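Local coordinates for choline binding protein PCPA (Streptococcus pneumoniae, PDB 4CP6) that is a surface antigen of the pneumococcus studied for vaccines, probably anchored to cell-wall choline and displaying a leucine-rich-repeat domain of inferred adhesive role, at residues A[97-102]-A[119-124]; A[142-147]-A[165-170]. All coordinates share one frame; numbering follows the deposited sequence. Where two conformers were deposited one is given.

Contact 1 (A[97-102]-A[119-124]); sequences SITIPS and TIIFDK
I100 and I121 share the shortest bond of the ladder that ties 97-102 to 119-124: I100 N donates to I121 O over 2.8 Å. The other rungs alternate as in any parallel pair. I121 N donates to I98 O at 2.9 Å. I98 N reaches T119 O in a longer bond of 3.2 Å, and D123 N closes the ladder on I100 O. A water lies within hydrogen-bonding distance of both I100 O and D123 O, though it has more acceptors around it than protons to give. A second water accepts a hydrogen bond from S102 N and donates one to D123 OD2, so that the carboxylate is bridged to the backbone of the first segment just beyond the strands. The D123 side chain crosses that of T99 at about a right angle, and its OD1 lies 3.2 Å from T99 CG2, a methyl that stands anti to the backbone N (OG1 chi1 -66°). On the same face, T99 OG1 rests against I121 CB and CD1, and the CG2 methyl of T119 touches S97 CB; T119 OG1 turns to E143 O on the next strand.

I98, I100, I120 and F122 point to the inner face, F122 less fully buried than the three isoleucines. I100 CD1 is pressed to 3.4 Å from I120 CG2, tighter than usual van der Waals contact, and reaches F122 CE2 at 3.8 Å, the isoleucine and the ring lying side by side and pointing the same way. I120 and F122 continue onto I144, and I98 packs on I60. Such stacked parallel strands, with every second residue, aliphatic or aromatic, turned inward, form the ladder of a leucine-rich-repeat solenoid of the BspA type.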
ATOM      1  N   SER A  97       8.131  -1.982 -26.126  1.00 12.35           N
ATOM      2  CA  SER A  97       7.418  -0.749 -25.776  1.00 13.41           C
ATOM      3  C   SER A  97       6.092  -0.777 -26.485  1.00 15.49           C
ATOM      4  O   SER A  97       5.962  -1.455 -27.515  1.00 13.72           O
ATOM      5  CB  SER A  97       8.210   0.494 -26.188  1.00 16.96           C
ATOM      6  OG  SER A  97       8.210   0.656 -27.598  1.00 23.01           O
ATOM      7  N   ILE A  98       5.089  -0.080 -25.948  1.00 14.33           N
ATOM      8  CA  ILE A  98       3.782  -0.028 -26.563  1.00 12.27           C
ATOM      9  C   ILE A  98       3.371   1.419 -26.630  1.00 15.48           C
ATOM     10  O   ILE A  98       3.487   2.131 -25.613  1.00 14.69           O
ATOM     11  CB  ILE A  98       2.710  -0.903 -25.850  1.00 14.10           C
ATOM     12  CG1 ILE A  98       3.096  -2.418 -25.917  1.00 14.13           C
ATOM     13  CG2 ILE A  98       1.315  -0.642 -26.459  1.00 15.22           C
ATOM     14  CD1 ILE A  98       2.227  -3.350 -25.071  1.00 15.16           C
ATOM     15  N   THR A  99       2.915   1.860 -27.810  1.00 13.50           N
ATOM     16  CA  THR A  99       2.406   3.207 -28.031  1.00 13.80           C
ATOM     17  C   THR A  99       0.890   3.153 -28.043  1.00 15.27           C
ATOM     18  O   THR A  99       0.294   2.301 -28.726  1.00 13.99           O
ATOM     19  CB  THR A  99       2.995   3.798 -29.312  1.00 16.29           C
ATOM     20  OG1 THR A  99       4.394   3.977 -29.115  1.00 16.88           O
ATOM     21  CG2 THR A  99       2.354   5.131 -29.698  1.00 16.88           C
ATOM     22  N   ILE A 100       0.257   4.045 -27.244  1.00 13.34           N
ATOM     23  CA  ILE A 100      -1.181   4.103 -27.106  1.00 12.42           C
ATOM     24  C   ILE A 100      -1.703   5.281 -27.909  1.00 15.05           C
ATOM     25  O   ILE A 100      -1.301   6.415 -27.641  1.00 14.82           O
ATOM     26  CB  ILE A 100      -1.538   4.234 -25.609  1.00 15.43           C
ATOM     27  CG1 ILE A 100      -0.964   3.015 -24.829  1.00 16.40           C
ATOM     28  CG2 ILE A 100      -3.043   4.409 -25.413  1.00 17.11           C
ATOM     29  CD1 ILE A 100      -1.371   2.900 -23.326  1.00 18.35           C
ATOM     30  N   PRO A 101      -2.614   5.033 -28.871  1.00 13.36           N
ATOM     31  CA  PRO A 101      -3.128   6.137 -29.694  1.00 13.05           C
ATOM     32  C   PRO A 101      -4.062   7.023 -28.892  1.00 14.16           C
ATOM     33  O   PRO A 101      -4.586   6.575 -27.865  1.00 14.58           O
ATOM     34  CB  PRO A 101      -3.855   5.417 -30.841  1.00 15.32           C
ATOM     35  CG  PRO A 101      -4.309   4.107 -30.217  1.00 17.52           C
ATOM     36  CD  PRO A 101      -3.176   3.731 -29.294  1.00 14.02           C
ATOM     37  N   SER A 102      -4.314   8.256 -29.380  1.00 15.03           N
ATOM     38  CA  SER A 102      -5.174   9.195 -28.666  0.50 14.41           C
ATOM     39  C   SER A 102      -6.600   8.701 -28.449  1.00 17.08           C
ATOM     40  O   SER A 102      -7.207   9.062 -27.450  1.00 17.63           O
ATOM     41  CB  SER A 102      -5.173  10.566 -29.339  0.50 17.48           C
ATOM     42  OG  SER A 102      -5.666  10.489 -30.664  0.50 22.06           O
ATOM     43  N   THR A 119       8.508   0.664 -21.553  1.00 14.19           N
ATOM     44  CA  THR A 119       7.817   1.934 -21.569  1.00 14.53           C
ATOM     45  C   THR A 119       6.495   1.844 -22.295  1.00 15.84           C
ATOM     46  O   THR A 119       6.281   0.961 -23.135  1.00 14.58           O
ATOM     47  CB  THR A 119       8.678   3.081 -22.070  1.00 21.77           C
ATOM     48  OG1 THR A 119       7.998   4.313 -21.720  1.00 27.65           O
ATOM     49  CG2 THR A 119       8.995   2.973 -23.558  1.00 20.00           C
ATOM     50  N   ILE A 120       5.590   2.737 -21.918  1.00 14.44           N
ATOM     51  CA  ILE A 120       4.289   2.943 -22.512  1.00 13.85           C
ATOM     52  C   ILE A 120       4.321   4.376 -22.936  1.00 16.77           C
ATOM     53  O   ILE A 120       4.572   5.262 -22.091  1.00 16.15           O
ATOM     54  CB  ILE A 120       3.142   2.702 -21.500  1.00 16.29           C
ATOM     55  CG1 ILE A 120       3.126   1.265 -20.980  1.00 17.56           C
ATOM     56  CG2 ILE A 120       1.784   3.123 -22.067  1.00 18.88           C
ATOM     57  CD1 ILE A 120       2.734   0.211 -21.990  1.00 18.26           C
ATOM     58  N   ILE A 121       4.143   4.614 -24.238  1.00 14.84           N
ATOM     59  CA  ILE A 121       4.209   5.948 -24.801  1.00 14.41           C
ATOM     60  C   ILE A 121       2.828   6.384 -25.219  1.00 16.70           C
ATOM     61  O   ILE A 121       2.109   5.629 -25.887  1.00 16.92           O
ATOM     62  CB  ILE A 121       5.173   5.937 -26.021  1.00 18.06           C
ATOM     63  CG1 ILE A 121       6.582   5.429 -25.625  1.00 19.04           C
ATOM     64  CG2 ILE A 121       5.221   7.321 -26.726  1.00 19.26           C
ATOM     65  CD1 ILE A 121       7.299   4.721 -26.729  1.00 31.14           C
ATOM     66  N   PHE A 122       2.454   7.614 -24.880  1.00 14.30           N
ATOM     67  CA  PHE A 122       1.171   8.136 -25.320  1.00 14.57           C
ATOM     68  C   PHE A 122       1.363   9.049 -26.509  1.00 21.27           C
ATOM     69  O   PHE A 122       2.210   9.953 -26.477  1.00 21.07           O
ATOM     70  CB  PHE A 122       0.461   8.917 -24.194  1.00 15.18           C
ATOM     71  CG  PHE A 122       0.035   7.990 -23.092  1.00 14.49           C
ATOM     72  CD1 PHE A 122       0.895   7.698 -22.038  1.00 15.49           C
ATOM     73  CD2 PHE A 122      -1.216   7.385 -23.114  1.00 15.91           C
ATOM     74  CE1 PHE A 122       0.543   6.758 -21.070  1.00 16.84           C
ATOM     75  CE2 PHE A 122      -1.592   6.493 -22.112  1.00 16.52           C
ATOM     76  CZ  PHE A 122      -0.705   6.177 -21.094  1.00 15.99           C
ATOM     77  N   ASP A 123       0.543   8.850 -27.552  1.00 18.21           N
ATOM     78  CA  ASP A 123       0.557   9.769 -28.686  1.00 18.00           C
ATOM     79  C   ASP A 123       0.009  11.084 -28.164  1.00 22.06           C
ATOM     80  O   ASP A 123      -0.769  11.100 -27.201  1.00 19.00           O
ATOM     81  CB  ASP A 123      -0.374   9.282 -29.813  1.00 19.14           C
ATOM     82  CG  ASP A 123       0.187   8.216 -30.729  1.00 21.61           C
ATOM     83  OD1 ASP A 123       1.421   8.053 -30.770  1.00 22.20           O
ATOM     84  OD2 ASP A 123      -0.605   7.600 -31.472  1.00 23.88           O
ATOM     85  N   LYS A 124       0.366  12.191 -28.827  1.00 21.56           N
ATOM     86  CA  LYS A 124      -0.125  13.506 -28.453  1.00 21.98           C
ATOM     87  C   LYS A 124      -1.678  13.537 -28.434  1.00 21.85           C
ATOM     88  O   LYS A 124      -2.316  12.830 -29.216  1.00 22.20           O
ATOM     89  CB  LYS A 124       0.424  14.554 -29.443  1.00 25.86           C
ATOM     90  CG  LYS A 124       0.473  15.978 -28.902  1.00 51.01           C
ATOM     91  CD  LYS A 124       1.071  16.944 -29.930  1.00 63.26           C
ATOM     92  CE  LYS A 124       1.110  18.377 -29.447  1.00 74.81           C
ATOM     93  NZ  LYS A 124      -0.236  19.013 -29.466  1.00 84.95           N
TER
HETATM   94  O   HOH W   1      -2.546   8.861 -26.545  1.00 17.02           O
HETATM   95  O   HOH W   2      -3.016   8.996 -31.769  1.00 25.39           O

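Contact 2 (A[142-147]-A[165-170]); sequences EEIELP and KKLTFS
E145 reaches over T168 toward S170, its CG anti to the backbone N (chi1 -180°) and the chain extended beyond. OE2 comes to 2.9 Å from S170 OG, whose single proton could go there or to L146 O, so the choice is unsettled. CG of E145 lies 3.5 Å from T168 OG1, and a water joins that hydroxyl to E145 OE1, weakly at the carboxylate end. On the other face, L146 CD1 meets F169 CE1 at 3.7 Å, the two side chains side by side, while I144 CG2 packs against both CG and CD1 of L167. This alternation, polar residues outward and apolar ones into the core, belongs to the parallel strand ladder of a leucine-rich-repeat solenoid.

Backbone bonds fix the register: I144 N to K166 O, T168 N to I144 O, L146 N to T168 O, and S170 N to L146 O. At the start of the ladder E142 O accepts two hydrogen bonds, from K165 N at 2.8 Å and K166 N at 3.2 Å. E143 OE2 stands 4.3 Å from K165 NZ, too far for a salt bridge. Along the ladder, L167 and F169 touch L192 of strand 191-194.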
ATOM      1  N   GLU A 142       9.391   0.562 -16.793  1.00 13.74           N
ATOM      2  CA  GLU A 142      10.451   1.321 -16.153  1.00 13.80           C
ATOM      3  C   GLU A 142      10.119   2.772 -16.072  1.00 14.23           C
ATOM      4  O   GLU A 142      10.552   3.423 -15.131  1.00 15.60           O
ATOM      5  CB  GLU A 142      11.798   1.107 -16.857  1.00 14.89           C
ATOM      6  CG  GLU A 142      12.188  -0.359 -16.756  1.00 20.02           C
ATOM      7  CD  GLU A 142      13.522  -0.718 -17.365  1.00 33.60           C
ATOM      8  OE1 GLU A 142      14.132   0.147 -18.031  1.00 28.43           O
ATOM      9  OE2 GLU A 142      13.941  -1.885 -17.200  1.00 29.27           O
ATOM     10  N   GLU A 143       9.414   3.303 -17.070  1.00 13.12           N
ATOM     11  CA  GLU A 143       9.071   4.722 -17.133  1.00 14.63           C
ATOM     12  C   GLU A 143       7.724   4.916 -17.792  1.00 15.79           C
ATOM     13  O   GLU A 143       7.428   4.270 -18.807  1.00 15.64           O
ATOM     14  CB  GLU A 143      10.103   5.478 -18.013  1.00 17.35           C
ATOM     15  CG  GLU A 143      11.461   5.695 -17.358  1.00 32.41           C
ATOM     16  CD  GLU A 143      12.374   6.702 -18.038  1.00 54.96           C
ATOM     17  OE1 GLU A 143      12.007   7.221 -19.117  1.00 42.87           O
ATOM     18  OE2 GLU A 143      13.463   6.975 -17.481  1.00 57.79           O
ATOM     19  N   ILE A 144       6.932   5.863 -17.268  1.00 12.78           N
ATOM     20  CA  ILE A 144       5.660   6.223 -17.874  1.00 11.32           C
ATOM     21  C   ILE A 144       5.308   7.640 -17.473  1.00 13.13           C
ATOM     22  O   ILE A 144       5.500   8.031 -16.310  1.00 12.74           O
ATOM     23  CB  ILE A 144       4.507   5.215 -17.510  1.00 12.90           C
ATOM     24  CG1 ILE A 144       3.248   5.404 -18.407  1.00 13.49           C
ATOM     25  CG2 ILE A 144       4.132   5.304 -15.997  1.00 13.33           C
ATOM     26  CD1 ILE A 144       2.153   4.317 -18.234  1.00 13.74           C
ATOM     27  N   GLU A 145       4.805   8.411 -18.433  1.00 11.94           N
ATOM     28  CA  GLU A 145       4.311   9.756 -18.194  1.00 12.17           C
ATOM     29  C   GLU A 145       2.823   9.702 -18.509  1.00 13.21           C
ATOM     30  O   GLU A 145       2.439   9.485 -19.676  1.00 13.50           O
ATOM     31  CB  GLU A 145       5.001  10.773 -19.101  1.00 13.88           C
ATOM     32  CG  GLU A 145       4.498  12.185 -18.852  1.00 16.45           C
ATOM     33  CD  GLU A 145       5.238  13.311 -19.557  1.00 37.82           C
ATOM     34  OE1 GLU A 145       6.407  13.117 -19.964  1.00 42.78           O
ATOM     35  OE2 GLU A 145       4.671  14.423 -19.622  1.00 33.74           O
ATOM     36  N   LEU A 146       1.965   9.831 -17.467  1.00 11.87           N
ATOM     37  CA  LEU A 146       0.525   9.706 -17.637  1.00 11.78           C
ATOM     38  C   LEU A 146      -0.067  10.967 -18.197  1.00 13.07           C
ATOM     39  O   LEU A 146       0.352  12.062 -17.789  1.00 13.76           O
ATOM     40  CB  LEU A 146      -0.139   9.241 -16.334  1.00 11.91           C
ATOM     41  CG  LEU A 146       0.315   7.830 -15.924  1.00 15.31           C
ATOM     42  CD1 LEU A 146      -0.121   7.486 -14.516  1.00 17.36           C
ATOM     43  CD2 LEU A 146      -0.216   6.766 -16.891  1.00 13.87           C
ATOM     44  N   PRO A 147      -0.998  10.870 -19.154  1.00 10.84           N
ATOM     45  CA  PRO A 147      -1.477  12.081 -19.844  1.00 10.86           C
ATOM     46  C   PRO A 147      -2.376  12.931 -18.977  1.00 13.24           C
ATOM     47  O   PRO A 147      -2.954  12.439 -18.007  1.00 11.85           O
ATOM     48  CB  PRO A 147      -2.244  11.521 -21.043  1.00 12.99           C
ATOM     49  CG  PRO A 147      -2.731  10.165 -20.573  1.00 14.57           C
ATOM     50  CD  PRO A 147      -1.569   9.643 -19.745  1.00 11.13           C
ATOM     51  N   LYS A 165      10.844   3.105 -12.347  1.00 13.44           N
ATOM     52  CA  LYS A 165      11.760   4.079 -11.774  1.00 13.91           C
ATOM     53  C   LYS A 165      11.287   5.516 -11.953  1.00 16.28           C
ATOM     54  O   LYS A 165      11.719   6.383 -11.198  1.00 17.17           O
ATOM     55  CB  LYS A 165      13.224   3.888 -12.253  1.00 18.53           C
ATOM     56  CG  LYS A 165      13.513   4.150 -13.723  1.00 38.57           C
ATOM     57  CD  LYS A 165      15.018   4.346 -13.931  1.00 49.28           C
ATOM     58  CE  LYS A 165      15.348   5.021 -15.243  1.00 62.81           C
ATOM     59  NZ  LYS A 165      16.799   5.344 -15.349  1.00 68.92           N
ATOM     60  N   LYS A 166      10.440   5.785 -12.932  1.00 13.07           N
ATOM     61  CA  LYS A 166       9.934   7.136 -13.148  1.00 14.39           C
ATOM     62  C   LYS A 166       8.465   7.076 -13.480  1.00 16.48           C
ATOM     63  O   LYS A 166       8.087   6.403 -14.434  1.00 16.03           O
ATOM     64  CB  LYS A 166      10.746   7.867 -14.235  1.00 17.92           C
ATOM     65  CG  LYS A 166      10.398   9.355 -14.349  1.00 25.47           C
ATOM     66  CD  LYS A 166      11.358  10.061 -15.305  1.00 29.52           C
ATOM     67  CE  LYS A 166      10.797  11.367 -15.805  1.00 39.12           C
ATOM     68  NZ  LYS A 166      11.774  12.077 -16.671  1.00 55.84           N
ATOM     69  N   LEU A 167       7.635   7.752 -12.692  1.00 13.40           N
ATOM     70  CA  LEU A 167       6.203   7.802 -12.931  1.00 12.89           C
ATOM     71  C   LEU A 167       5.844   9.246 -12.759  1.00 13.98           C
ATOM     72  O   LEU A 167       5.969   9.774 -11.650  1.00 13.86           O
ATOM     73  CB  LEU A 167       5.394   6.906 -11.974  1.00 14.46           C
ATOM     74  CG  LEU A 167       3.895   6.741 -12.450  1.00 20.09           C
ATOM     75  CD1 LEU A 167       3.392   5.326 -12.317  1.00 22.96           C
ATOM     76  CD2 LEU A 167       2.965   7.685 -11.733  1.00 24.34           C
ATOM     77  N   THR A 168       5.456   9.903 -13.850  1.00 11.77           N
ATOM     78  CA  THR A 168       5.131  11.326 -13.819  1.00 11.62           C
ATOM     79  C   THR A 168       3.782  11.571 -14.473  1.00 12.27           C
ATOM     80  O   THR A 168       3.207  10.678 -15.102  1.00 11.72           O
ATOM     81  CB  THR A 168       6.195  12.139 -14.548  1.00 13.87           C
ATOM     82  OG1 THR A 168       6.276  11.684 -15.901  1.00 15.80           O
ATOM     83  CG2 THR A 168       7.573  12.055 -13.894  1.00 15.76           C
ATOM     84  N   PHE A 169       3.270  12.790 -14.304  1.00 12.45           N
ATOM     85  CA  PHE A 169       1.973  13.207 -14.811  1.00 12.54           C
ATOM     86  C   PHE A 169       2.180  14.441 -15.629  1.00 16.92           C
ATOM     87  O   PHE A 169       2.824  15.392 -15.163  1.00 16.18           O
ATOM     88  CB  PHE A 169       1.005  13.492 -13.636  1.00 13.95           C
ATOM     89  CG  PHE A 169       0.906  12.350 -12.651  1.00 14.53           C
ATOM     90  CD1 PHE A 169       0.046  11.276 -12.883  1.00 16.65           C
ATOM     91  CD2 PHE A 169       1.712  12.317 -11.526  1.00 16.46           C
ATOM     92  CE1 PHE A 169      -0.011  10.204 -11.980  1.00 17.65           C
ATOM     93  CE2 PHE A 169       1.654  11.247 -10.629  1.00 19.12           C
ATOM     94  CZ  PHE A 169       0.784  10.209 -10.859  1.00 17.53           C
ATOM     95  N   SER A 170       1.692  14.419 -16.870  1.00 14.31           N
ATOM     96  CA  SER A 170       1.790  15.553 -17.785  1.00 14.42           C
ATOM     97  C   SER A 170       1.195  16.820 -17.152  1.00 16.75           C
ATOM     98  O   SER A 170       0.365  16.745 -16.221  1.00 15.83           O
ATOM     99  CB  SER A 170       1.072  15.224 -19.080  1.00 17.70           C
ATOM    100  OG  SER A 170       1.764  14.166 -19.731  1.00 21.07           O
TER
HETATM  101  O   HOH W   3       7.915   9.595 -16.522  1.00 21.55           O
HETATM  102  O   HOH W   4       7.552  13.505 -17.428  1.00 48.65           O
HETATM  103  O   HOH W   5      -1.154  14.340 -16.230  1.00 25.40           O

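Contacts 1 and 2 lie in series along the chain and within one parallel sheet, where their four strands follow in the order 97-100, 119-122, 143-146 and 166-169. Their centres are about 12 Å apart, and the inner strands 119-122 and 143-146 are themselves neighbours. At the junction the F122 ring packs against E145 O and P147 CD. Because spatial order matches chain order, each successive strand adds beside the last, and the elongated solenoid grows by repetition. Both contacts fall in the same BspA-type repeat region, with contact 2 nearer the centre of the chain.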